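PDB 6BTC: LP1413 - SCCmec type IV-encoded DNA binding protein from Staphylococcus aureus, which binds single-stranded DNA and is encoded by the type IV staphylococcal cassette chromosome element. Local coordinates for residues S5-I16 and D45-W56; P61-G69 and L76-P84. All coordinates share one frame; numbering follows the deposited sequence.

How the contacts relate
Contact 1 pairs the two long helices, 6-21 and 43-59, and contact 2 pairs the two strands of the hairpin that follows, 65-71 and 74-79. They come in series along the chain, their centres about 19 Å apart and on opposite sides of the chain's centre. Helix 43-59 leads, through the loop 60-64, into strand 65-71, and the two contacts meet where Trp-56 packs on Leu-63 and Phe-65, and Phe-53 on Tyr-77. The order helix, short strand, helix, helix, hairpin, with strand 27-28 added beside 74-79, is consistent with a winged-helix domain, in which contact 1 belongs to the helical body and contact 2 to the wing.

Contact 1 of 2, residues S5-I16 and D45-W56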
loop_
_atom_site.group_PDB
_atom_site.type_symbol
_atom_site.label_atom_id
_atom_site.label_comp_id
_atom_site.label_asym_id
_atom_site.label_seq_id
_atom_site.Cartn_x
_atom_site.Cartn_y
_atom_site.Cartn_z
ATOM N N SER A 5 -15.925 7.728 -0.153
ATOM C CA SER A 5 -15.930 7.340 -1.559
ATOM C C SER A 5 -15.870 5.819 -1.657
ATOM O O SER A 5 -14.858 5.211 -1.302
ATOM C CB SER A 5 -14.746 7.982 -2.277
ATOM O OG SER A 5 -14.583 7.459 -3.586
ATOM N N LYS A 6 -16.951 5.204 -2.149
ATOM C CA LYS A 6 -16.974 3.749 -2.311
ATOM C C LYS A 6 -15.827 3.271 -3.194
ATOM O O LYS A 6 -15.257 2.200 -2.957
ATOM C CB LYS A 6 -18.311 3.302 -2.907
ATOM C CG LYS A 6 -19.520 3.415 -1.979
ATOM C CD LYS A 6 -19.510 2.355 -0.887
ATOM C CE LYS A 6 -20.925 1.954 -0.492
ATOM N NZ LYS A 6 -20.943 0.989 0.641
ATOM N N GLN A 7 -15.476 4.055 -4.214
ATOM C CA GLN A 7 -14.442 3.648 -5.158
ATOM C C GLN A 7 -13.070 3.586 -4.491
ATOM O O GLN A 7 -12.280 2.672 -4.764
ATOM C CB GLN A 7 -14.407 4.621 -6.338
ATOM C CG GLN A 7 -15.759 4.875 -7.003
ATOM C CD GLN A 7 -15.801 6.206 -7.741
ATOM O OE1 GLN A 7 -15.579 7.266 -7.148
ATOM N NE2 GLN A 7 -16.084 6.155 -9.040
ATOM N N GLN A 8 -12.756 4.559 -3.632
ATOM C CA GLN A 8 -11.449 4.571 -2.982
ATOM C C GLN A 8 -11.371 3.517 -1.887
ATOM O O GLN A 8 -10.326 2.886 -1.707
ATOM C CB GLN A 8 -11.156 5.959 -2.423
ATOM C CG GLN A 8 -10.931 6.998 -3.500
ATOM C CD GLN A 8 -10.958 8.410 -2.955
ATOM O OE1 GLN A 8 -11.198 8.624 -1.765
ATOM N NE2 GLN A 8 -10.711 9.386 -3.826
ATOM N N GLU A 9 -12.469 3.290 -1.165
ATOM C CA GLU A 9 -12.489 2.211 -0.189
ATOM C C GLU A 9 -12.127 0.884 -0.836
ATOM O O GLU A 9 -11.417 0.068 -0.237
ATOM C CB GLU A 9 -13.863 2.105 0.473
ATOM C CG GLU A 9 -14.289 3.333 1.269
ATOM C CD GLU A 9 -13.510 3.513 2.566
ATOM O OE1 GLU A 9 -12.987 2.508 3.107
ATOM O OE2 GLU A 9 -13.428 4.672 3.043
ATOM N N LYS A 10 -12.616 0.642 -2.057
ATOM C CA LYS A 10 -12.378 -0.643 -2.709
ATOM C C LYS A 10 -10.919 -0.781 -3.114
ATOM O O LYS A 10 -10.296 -1.818 -2.871
ATOM C CB LYS A 10 -13.290 -0.802 -3.930
ATOM C CG LYS A 10 -14.741 -1.138 -3.592
ATOM C CD LYS A 10 -15.582 -1.343 -4.852
ATOM C CE LYS A 10 -17.057 -1.555 -4.527
ATOM N NZ LYS A 10 -17.895 -1.681 -5.755
ATOM N N LEU A 11 -10.363 0.246 -3.752
ATOM C CA LEU A 11 -8.956 0.206 -4.117
ATOM C C LEU A 11 -8.064 0.100 -2.879
ATOM O O LEU A 11 -7.088 -0.658 -2.877
ATOM C CB LEU A 11 -8.597 1.443 -4.941
ATOM C CG LEU A 11 -7.105 1.637 -5.225
ATOM C CD1 LEU A 11 -6.539 0.443 -5.973
ATOM C CD2 LEU A 11 -6.845 2.892 -6.015
ATOM N N TYR A 12 -8.388 0.847 -1.813
ATOM C CA TYR A 12 -7.585 0.802 -0.593
ATOM C C TYR A 12 -7.622 -0.585 0.043
ATOM O O TYR A 12 -6.580 -1.140 0.409
ATOM C CB TYR A 12 -8.071 1.867 0.395
ATOM C CG TYR A 12 -7.489 1.729 1.791
ATOM C CD1 TYR A 12 -6.288 2.337 2.135
ATOM C CD2 TYR A 12 -8.147 0.985 2.759
ATOM C CE1 TYR A 12 -5.760 2.207 3.414
ATOM C CE2 TYR A 12 -7.632 0.842 4.034
ATOM C CZ TYR A 12 -6.439 1.453 4.359
ATOM O OH TYR A 12 -5.940 1.294 5.641
ATOM N N ASN A 13 -8.818 -1.155 0.210
ATOM C CA ASN A 13 -8.908 -2.511 0.745
ATOM C C ASN A 13 -8.032 -3.474 -0.051
ATOM O O ASN A 13 -7.433 -4.395 0.516
ATOM C CB ASN A 13 -10.354 -3.003 0.742
ATOM C CG ASN A 13 -11.280 -2.148 1.602
ATOM O OD1 ASN A 13 -10.864 -1.535 2.582
ATOM N ND2 ASN A 13 -12.559 -2.121 1.232
ATOM N N PHE A 14 -7.941 -3.271 -1.368
ATOM C CA PHE A 14 -7.133 -4.156 -2.202
ATOM C C PHE A 14 -5.652 -3.926 -1.957
ATOM O O PHE A 14 -4.879 -4.880 -1.826
ATOM C CB PHE A 14 -7.448 -3.943 -3.690
ATOM C CG PHE A 14 -6.424 -4.561 -4.614
ATOM C CD1 PHE A 14 -6.412 -5.927 -4.844
ATOM C CD2 PHE A 14 -5.466 -3.783 -5.227
ATOM C CE1 PHE A 14 -5.459 -6.499 -5.679
ATOM C CE2 PHE A 14 -4.508 -4.353 -6.065
ATOM C CZ PHE A 14 -4.514 -5.713 -6.288
ATOM N N ILE A 15 -5.230 -2.662 -1.951
ATOM C CA ILE A 15 -3.822 -2.345 -1.759
ATOM C C ILE A 15 -3.330 -2.924 -0.441
ATOM O O ILE A 15 -2.244 -3.507 -0.370
ATOM C CB ILE A 15 -3.615 -0.823 -1.826
ATOM C CG1 ILE A 15 -3.945 -0.294 -3.221
ATOM C CG2 ILE A 15 -2.186 -0.442 -1.422
ATOM C CD1 ILE A 15 -2.932 -0.632 -4.296
ATOM N N ILE A 16 -4.130 -2.782 0.615
ATOM C CA ILE A 16 -3.756 -3.290 1.930
ATOM C C ILE A 16 -3.529 -4.794 1.860
ATOM O O ILE A 16 -2.476 -5.302 2.256
ATOM C CB ILE A 16 -4.840 -2.939 2.968
ATOM C CG1 ILE A 16 -4.936 -1.425 3.177
ATOM C CG2 ILE A 16 -4.589 -3.652 4.291
ATOM C CD1 ILE A 16 -3.651 -0.766 3.664
ATOM N N ASP A 45 -8.608 9.285 -7.686
ATOM C CA ASP A 45 -8.811 8.213 -6.719
ATOM C C ASP A 45 -7.528 7.425 -6.473
ATOM O O ASP A 45 -7.343 6.874 -5.384
ATOM C CB ASP A 45 -9.931 7.291 -7.200
ATOM C CG ASP A 45 -11.314 7.902 -7.013
ATOM O OD1 ASP A 45 -11.427 8.930 -6.314
ATOM O OD2 ASP A 45 -12.288 7.351 -7.562
ATOM N N GLN A 46 -6.630 7.373 -7.459
ATOM C CA GLN A 46 -5.364 6.674 -7.274
ATOM C C GLN A 46 -4.492 7.409 -6.268
ATOM O O GLN A 46 -3.923 6.795 -5.357
ATOM C CB GLN A 46 -4.632 6.523 -8.613
ATOM C CG GLN A 46 -5.273 5.523 -9.564
ATOM C CD GLN A 46 -4.491 5.332 -10.851
ATOM O OE1 GLN A 46 -3.670 6.167 -11.229
ATOM N NE2 GLN A 46 -4.744 4.220 -11.532
ATOM N N ARG A 47 -4.399 8.734 -6.402
ATOM C CA ARG A 47 -3.511 9.509 -5.544
ATOM C C ARG A 47 -4.052 9.612 -4.123
ATOM O O ARG A 47 -3.282 9.558 -3.158
ATOM C CB ARG A 47 -3.290 10.889 -6.150
ATOM C CG ARG A 47 -2.454 10.833 -7.417
ATOM C CD ARG A 47 -2.468 12.144 -8.183
ATOM N NE ARG A 47 -1.563 12.098 -9.329
ATOM C CZ ARG A 47 -1.583 12.962 -10.339
ATOM N NH1 ARG A 47 -2.470 13.949 -10.361
ATOM N NH2 ARG A 47 -0.716 12.831 -11.335
ATOM N N GLU A 48 -5.367 9.749 -3.961
ATOM C CA GLU A 48 -5.928 9.754 -2.612
ATOM C C GLU A 48 -5.594 8.455 -1.880
ATOM O O GLU A 48 -5.193 8.474 -0.711
ATOM C CB GLU A 48 -7.444 9.968 -2.664
ATOM C CG GLU A 48 -8.148 9.869 -1.300
ATOM C CD GLU A 48 -7.593 10.844 -0.263
ATOM O OE1 GLU A 48 -6.926 11.822 -0.664
ATOM O OE2 GLU A 48 -7.824 10.631 0.952
ATOM N N VAL A 49 -5.766 7.311 -2.548
ATOM C CA VAL A 49 -5.474 6.034 -1.904
ATOM C C VAL A 49 -3.981 5.902 -1.644
ATOM O O VAL A 49 -3.568 5.388 -0.602
ATOM C CB VAL A 49 -6.002 4.862 -2.750
ATOM C CG1 VAL A 49 -5.548 3.524 -2.151
ATOM C CG2 VAL A 49 -7.521 4.917 -2.830
ATOM N N GLY A 50 -3.154 6.353 -2.586
ATOM C CA GLY A 50 -1.719 6.326 -2.373
ATOM C C GLY A 50 -1.320 6.996 -1.079
ATOM O O GLY A 50 -0.520 6.464 -0.305
ATOM N N ARG A 51 -1.891 8.172 -0.813
ATOM C CA ARG A 51 -1.511 8.915 0.381
ATOM C C ARG A 51 -2.094 8.276 1.635
ATOM O O ARG A 51 -1.412 8.179 2.661
ATOM C CB ARG A 51 -1.942 10.374 0.246
ATOM C CG ARG A 51 -1.073 11.188 -0.730
ATOM C CD ARG A 51 -1.455 12.677 -0.762
ATOM N NE ARG A 51 -2.517 12.977 -1.727
ATOM C CZ ARG A 51 -2.325 13.467 -2.954
ATOM N NH1 ARG A 51 -1.101 13.736 -3.404
ATOM N NH2 ARG A 51 -3.369 13.694 -3.741
ATOM N N ARG A 52 -3.338 7.804 1.578
ATOM C CA ARG A 52 -3.870 7.094 2.734
ATOM C C ARG A 52 -3.057 5.835 3.022
ATOM O O ARG A 52 -2.965 5.398 4.177
ATOM C CB ARG A 52 -5.343 6.751 2.517
ATOM C CG ARG A 52 -5.976 6.036 3.706
ATOM C CD ARG A 52 -7.365 5.518 3.412
ATOM N NE ARG A 52 -7.883 4.800 4.567
ATOM C CZ ARG A 52 -9.032 4.139 4.592
ATOM N NH1 ARG A 52 -9.807 4.105 3.512
ATOM N NH2 ARG A 52 -9.413 3.519 5.703
ATOM N N PHE A 53 -2.452 5.245 1.987
ATOM C CA PHE A 53 -1.635 4.050 2.163
ATOM C C PHE A 53 -0.279 4.403 2.751
ATOM O O PHE A 53 0.183 3.751 3.688
ATOM C CB PHE A 53 -1.456 3.334 0.824
ATOM C CG PHE A 53 -0.478 2.198 0.869
ATOM C CD1 PHE A 53 -0.814 0.994 1.458
ATOM C CD2 PHE A 53 0.775 2.335 0.301
ATOM C CE1 PHE A 53 0.082 -0.051 1.483
ATOM C CE2 PHE A 53 1.676 1.300 0.331
ATOM C CZ PHE A 53 1.325 0.105 0.921
ATOM N N ALA A 54 0.349 5.443 2.216
ATOM C CA ALA A 54 1.660 5.857 2.682
ATOM C C ALA A 54 1.655 6.215 4.164
ATOM O O ALA A 54 2.682 6.064 4.835
ATOM C CB ALA A 54 2.143 7.041 1.852
ATOM N N TYR A 55 0.519 6.678 4.695
ATOM C CA TYR A 55 0.451 7.079 6.093
ATOM C C TYR A 55 -0.038 5.948 6.984
ATOM O O TYR A 55 0.385 5.847 8.144
ATOM C CB TYR A 55 -0.428 8.339 6.232
ATOM C CG TYR A 55 0.348 9.600 5.863
ATOM C CD1 TYR A 55 0.579 9.937 4.539
ATOM C CD2 TYR A 55 0.899 10.415 6.843
ATOM C CE1 TYR A 55 1.319 11.054 4.198
ATOM C CE2 TYR A 55 1.645 11.541 6.511
ATOM C CZ TYR A 55 1.853 11.853 5.189
ATOM O OH TYR A 55 2.588 12.972 4.844
ATOM N N TRP A 56 -0.889 5.073 6.454
ATOM C CA TRP A 56 -1.229 3.846 7.161
ATOM C C TRP A 56 0.023 3.048 7.488
ATOM O O TRP A 56 0.205 2.569 8.613
ATOM C CB TRP A 56 -2.164 3.010 6.299
ATOM C CG TRP A 56 -2.383 1.641 6.800
ATOM C CD1 TRP A 56 -3.183 1.267 7.834
ATOM C CD2 TRP A 56 -1.801 0.439 6.285
ATOM N NE1 TRP A 56 -3.138 -0.095 8.000
ATOM C CE2 TRP A 56 -2.297 -0.626 7.056
ATOM C CE3 TRP A 56 -0.912 0.160 5.242
ATOM C CZ2 TRP A 56 -1.938 -1.950 6.815
ATOM C CZ3 TRP A 56 -0.563 -1.149 5.007
ATOM C CH2 TRP A 56 -1.067 -2.186 5.789
HETATM O O HOH W 1 -6.783 3.651 7.302
#
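Asp-45 OD1 receives a 2.6 Å hydrogen bond from Gln-8 NE2, short but bent (138° at the hydrogen); NE2 approaches from above the carboxylate plane, and the amide and carboxylate planes are nearly perpendicular. The bond closes one end of a helix pair, 6-16 against 45-56, whose axes cross at -49° and approach to 9.5 Å, an arrangement consistent with the helical body of a winged-helix fold. At this end Ser-5, the N-cap of the first helix, accepts a weak capping bond through OG from Gln-8 N.

Further along, Val-49 is a knob in the hole formed by Gln-8, Leu-11, Tyr-12 and Ile-15. Its CG1 lies 3.7 Å from Tyr-12 CA and its CG2 3.8 Å from Leu-11 CD2, so both branches are used. Tyr-30 of helix 30-34 also packs on Val-49, Leu-11 and Ile-15.

On the outer side, Arg-52 is extended from CG to NE with CG anti to the backbone N, which lays its guanidinium flat over the Tyr-12 ring: the planes differ by only 2°, and CZ sits 3.6 Å from the ring centroid. This cation-pi stack is flanked by Glu-9, whose OE1 makes a long salt bridge of 3.6 Å to Arg-52 NH1, and by a water bonded to both Tyr-12 OH and Arg-52 NH2. Ile-16 CG1, from the same helix as the tyrosine, lies over the rim of the opposite face, while Ile-15 CG2 rides over the Phe-53 ring. At the far end, Ile-16 CD1 drops onto the six-membered ring of Trp-56, 3.3 Å from its CE3.

Contact 2 of 2, residues P61-G69 and L76-P84; sequences PGLPFKIVG and LYQKIGINP
Strands 65-69 and 76-79 run antiparallel, their short axes at 137° and 4.6 Å apart at closest, with Lys-66 and Gln-78 as a hydrogen-bonded pair between the non-hydrogen-bonded pairs Phe-65/Lys-79 and Ile-67/Tyr-77. Lys-66 N bonds to Gln-78 O, and Gln-78 N returns the bond to Lys-66 O at 2.9 Å. Beyond Ile-67 the register slips by one residue: Leu-76 O takes Val-68 N, whereas Leu-76 N reaches Gly-69 O, which defines a beta bulge in this hairpin, the probable wing of a winged-helix domain. Before the strand, Pro-64 centres an inverse gamma turn, and its O accepts Ile-80 N.

Phe-65, Ile-67, Tyr-77 and Lys-79 share the face turned to the helices. Ile-67 and Tyr-77 lie side by side, Ile-67 CG1 3.8 Å from Tyr-77 CE1. Lys-79 bends at chi2 (83°), bringing its CD within 3.7 Å of Phe-65 CE1 and its CE against Pro-64 CG; the NZ of this buried lysine then bonds to the backbone oxygens of Phe-20 and Gln-22, at and just past the end of helix 6-21. On the other face the extended Lys-66 runs alongside Gln-78, Lys-66 CE 3.4 Å from Gln-78 OE1, while Gln-78 NE2 bonds to Gly-25 O. Val-68 CG2 meets Leu-76 CG at the bulge, and Pro-64 CB meets Ile-82 CG2 at 3.6 Å beyond the other end.

All five hydrogen bonds between the segments are thus backbone to backbone; side chains add mainly apolar and carbon-to-oxygen contacts, and the polar ends of Lys-79 and Gln-78 tie strand 76-79 to the segment 20-25.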
loop_
_atom_site.group_PDB
_atom_site.type_symbol
_atom_site.label_atom_id
_atom_site.label_comp_id
_atom_site.label_asym_id
_atom_site.label_seq_id
_atom_site.Cartn_x
_atom_site.Cartn_y
_atom_site.Cartn_z
ATOM N N PRO A 61 1.364 0.942 14.059
ATOM C CA PRO A 61 2.445 0.149 14.647
ATOM C C PRO A 61 2.231 -1.341 14.465
ATOM O O PRO A 61 1.104 -1.835 14.369
ATOM C CB PRO A 61 2.384 0.528 16.130
ATOM C CG PRO A 61 0.936 0.796 16.360
ATOM C CD PRO A 61 0.439 1.446 15.094
ATOM N N GLY A 62 3.343 -2.062 14.431
ATOM C CA GLY A 62 3.279 -3.502 14.355
ATOM C C GLY A 62 3.013 -4.059 12.980
ATOM O O GLY A 62 2.744 -5.258 12.866
ATOM N N LEU A 63 3.067 -3.239 11.941
ATOM C CA LEU A 63 2.878 -3.752 10.591
ATOM C C LEU A 63 4.170 -4.380 10.078
ATOM O O LEU A 63 5.261 -3.903 10.384
ATOM C CB LEU A 63 2.454 -2.640 9.635
ATOM C CG LEU A 63 1.084 -1.993 9.860
ATOM C CD1 LEU A 63 0.837 -0.971 8.765
ATOM C CD2 LEU A 63 -0.015 -3.026 9.886
ATOM N N PRO A 64 4.075 -5.432 9.276
ATOM C CA PRO A 64 5.278 -6.128 8.803
ATOM C C PRO A 64 5.881 -5.475 7.563
ATOM O O PRO A 64 6.088 -6.125 6.534
ATOM C CB PRO A 64 4.744 -7.529 8.507
ATOM C CG PRO A 64 3.361 -7.286 8.022
ATOM C CD PRO A 64 2.845 -6.106 8.818
ATOM N N PHE A 65 6.180 -4.182 7.670
ATOM C CA PHE A 65 6.729 -3.414 6.564
ATOM C C PHE A 65 7.724 -2.408 7.110
ATOM O O PHE A 65 7.610 -1.964 8.246
ATOM C CB PHE A 65 5.653 -2.641 5.776
ATOM C CG PHE A 65 4.485 -3.476 5.334
ATOM C CD1 PHE A 65 4.578 -4.292 4.232
ATOM C CD2 PHE A 65 3.282 -3.404 5.999
ATOM C CE1 PHE A 65 3.484 -5.053 3.804
ATOM C CE2 PHE A 65 2.188 -4.155 5.583
ATOM C CZ PHE A 65 2.297 -4.983 4.478
ATOM N N LYS A 66 8.685 -2.031 6.280
ATOM C CA LYS A 66 9.522 -0.888 6.577
ATOM C C LYS A 66 9.924 -0.224 5.271
ATOM O O LYS A 66 9.815 -0.808 4.189
ATOM C CB LYS A 66 10.757 -1.293 7.387
ATOM C CG LYS A 66 11.780 -2.089 6.620
ATOM C CD LYS A 66 12.855 -2.638 7.554
ATOM C CE LYS A 66 13.894 -3.475 6.805
ATOM N NZ LYS A 66 14.884 -4.104 7.745
ATOM N N ILE A 67 10.395 1.010 5.391
ATOM C CA ILE A 67 10.878 1.784 4.258
ATOM C C ILE A 67 12.366 1.521 4.109
ATOM O O ILE A 67 13.112 1.566 5.096
ATOM C CB ILE A 67 10.602 3.285 4.470
ATOM C CG1 ILE A 67 9.104 3.530 4.633
ATOM C CG2 ILE A 67 11.158 4.104 3.318
ATOM C CD1 ILE A 67 8.757 4.962 5.007
ATOM N N VAL A 68 12.811 1.258 2.879
ATOM C CA VAL A 68 14.198 0.877 2.630
ATOM C C VAL A 68 14.914 1.819 1.681
ATOM O O VAL A 68 16.144 1.729 1.559
ATOM C CB VAL A 68 14.307 -0.575 2.105
ATOM C CG1 VAL A 68 13.897 -1.546 3.181
ATOM C CG2 VAL A 68 13.460 -0.782 0.871
ATOM N N GLY A 69 14.207 2.723 1.025
ATOM C CA GLY A 69 14.811 3.593 0.029
ATOM C C GLY A 69 13.739 4.173 -0.879
ATOM O O GLY A 69 12.592 4.342 -0.473
ATOM N N LEU A 76 10.217 3.148 -1.516
ATOM C CA LEU A 76 10.388 1.705 -1.645
ATOM C C LEU A 76 10.154 1.046 -0.288
ATOM O O LEU A 76 10.856 1.348 0.684
ATOM C CB LEU A 76 11.781 1.368 -2.168
ATOM C CG LEU A 76 12.008 -0.104 -2.540
ATOM C CD1 LEU A 76 11.047 -0.570 -3.646
ATOM C CD2 LEU A 76 13.436 -0.311 -2.984
ATOM N N TYR A 77 9.173 0.160 -0.227
ATOM C CA TYR A 77 8.875 -0.599 0.974
ATOM C C TYR A 77 9.442 -2.014 0.876
ATOM O O TYR A 77 9.798 -2.500 -0.201
ATOM C CB TYR A 77 7.366 -0.670 1.214
ATOM C CG TYR A 77 6.691 0.683 1.274
ATOM C CD1 TYR A 77 6.735 1.455 2.429
ATOM C CD2 TYR A 77 5.997 1.181 0.179
ATOM C CE1 TYR A 77 6.115 2.684 2.486
ATOM C CE2 TYR A 77 5.374 2.413 0.228
ATOM C CZ TYR A 77 5.436 3.158 1.381
ATOM O OH TYR A 77 4.818 4.384 1.431
ATOM N N GLN A 78 9.526 -2.668 2.032
ATOM C CA GLN A 78 9.924 -4.062 2.108
ATOM C C GLN A 78 9.040 -4.767 3.116
ATOM O O GLN A 78 8.844 -4.266 4.228
ATOM C CB GLN A 78 11.393 -4.210 2.515
ATOM C CG GLN A 78 11.831 -5.661 2.650
ATOM C CD GLN A 78 13.311 -5.794 2.921
ATOM O OE1 GLN A 78 13.874 -5.096 3.764
ATOM N NE2 GLN A 78 13.955 -6.684 2.192
ATOM N N LYS A 79 8.461 -5.888 2.696
ATOM C CA LYS A 79 7.804 -6.806 3.612
ATOM C C LYS A 79 8.860 -7.511 4.464
ATOM O O LYS A 79 9.832 -8.060 3.938
ATOM C CB LYS A 79 6.987 -7.815 2.819
ATOM C CG LYS A 79 6.290 -8.886 3.626
ATOM C CD LYS A 79 4.977 -8.401 4.187
ATOM C CE LYS A 79 4.364 -9.445 5.076
ATOM N NZ LYS A 79 4.005 -10.668 4.322
ATOM N N ILE A 80 8.681 -7.485 5.782
ATOM C CA ILE A 80 9.651 -8.059 6.700
ATOM C C ILE A 80 8.971 -9.159 7.493
ATOM O O ILE A 80 7.756 -9.337 7.451
ATOM C CB ILE A 80 10.279 -7.014 7.643
ATOM C CG1 ILE A 80 9.225 -6.428 8.586
ATOM C CG2 ILE A 80 10.928 -5.902 6.829
ATOM C CD1 ILE A 80 9.811 -5.541 9.674
ATOM N N GLY A 81 9.780 -9.881 8.244
ATOM C CA GLY A 81 9.304 -11.076 8.885
ATOM C C GLY A 81 8.462 -10.783 10.108
ATOM O O GLY A 81 8.699 -9.838 10.863
ATOM N N ILE A 82 7.496 -11.669 10.315
ATOM C CA ILE A 82 6.416 -11.450 11.260
ATOM C C ILE A 82 6.597 -12.211 12.577
ATOM O O ILE A 82 6.046 -11.785 13.606
ATOM C CB ILE A 82 5.086 -11.831 10.563
ATOM C CG1 ILE A 82 5.041 -13.319 10.218
ATOM C CG2 ILE A 82 4.957 -11.060 9.240
ATOM C CD1 ILE A 82 3.738 -13.775 9.533
ATOM N N ASN A 83 7.401 -13.276 12.588
ATOM C CA ASN A 83 7.347 -14.316 13.613
ATOM C C ASN A 83 8.758 -14.627 14.115
ATOM O O ASN A 83 9.329 -15.676 13.797
ATOM C CB ASN A 83 6.673 -15.557 13.025
ATOM C CG ASN A 83 6.215 -16.530 14.073
ATOM O OD1 ASN A 83 6.311 -16.257 15.270
ATOM N ND2 ASN A 83 5.704 -17.681 13.633
ATOM N N PRO A 84 9.345 -13.739 14.916
ATOM C CA PRO A 84 10.733 -13.944 15.350
ATOM C C PRO A 84 10.891 -15.155 16.258
ATOM O O PRO A 84 9.964 -15.560 16.965
ATOM C CB PRO A 84 11.066 -12.647 16.095
ATOM C CG PRO A 84 9.745 -12.077 16.490
ATOM C CD PRO A 84 8.783 -12.477 15.422
#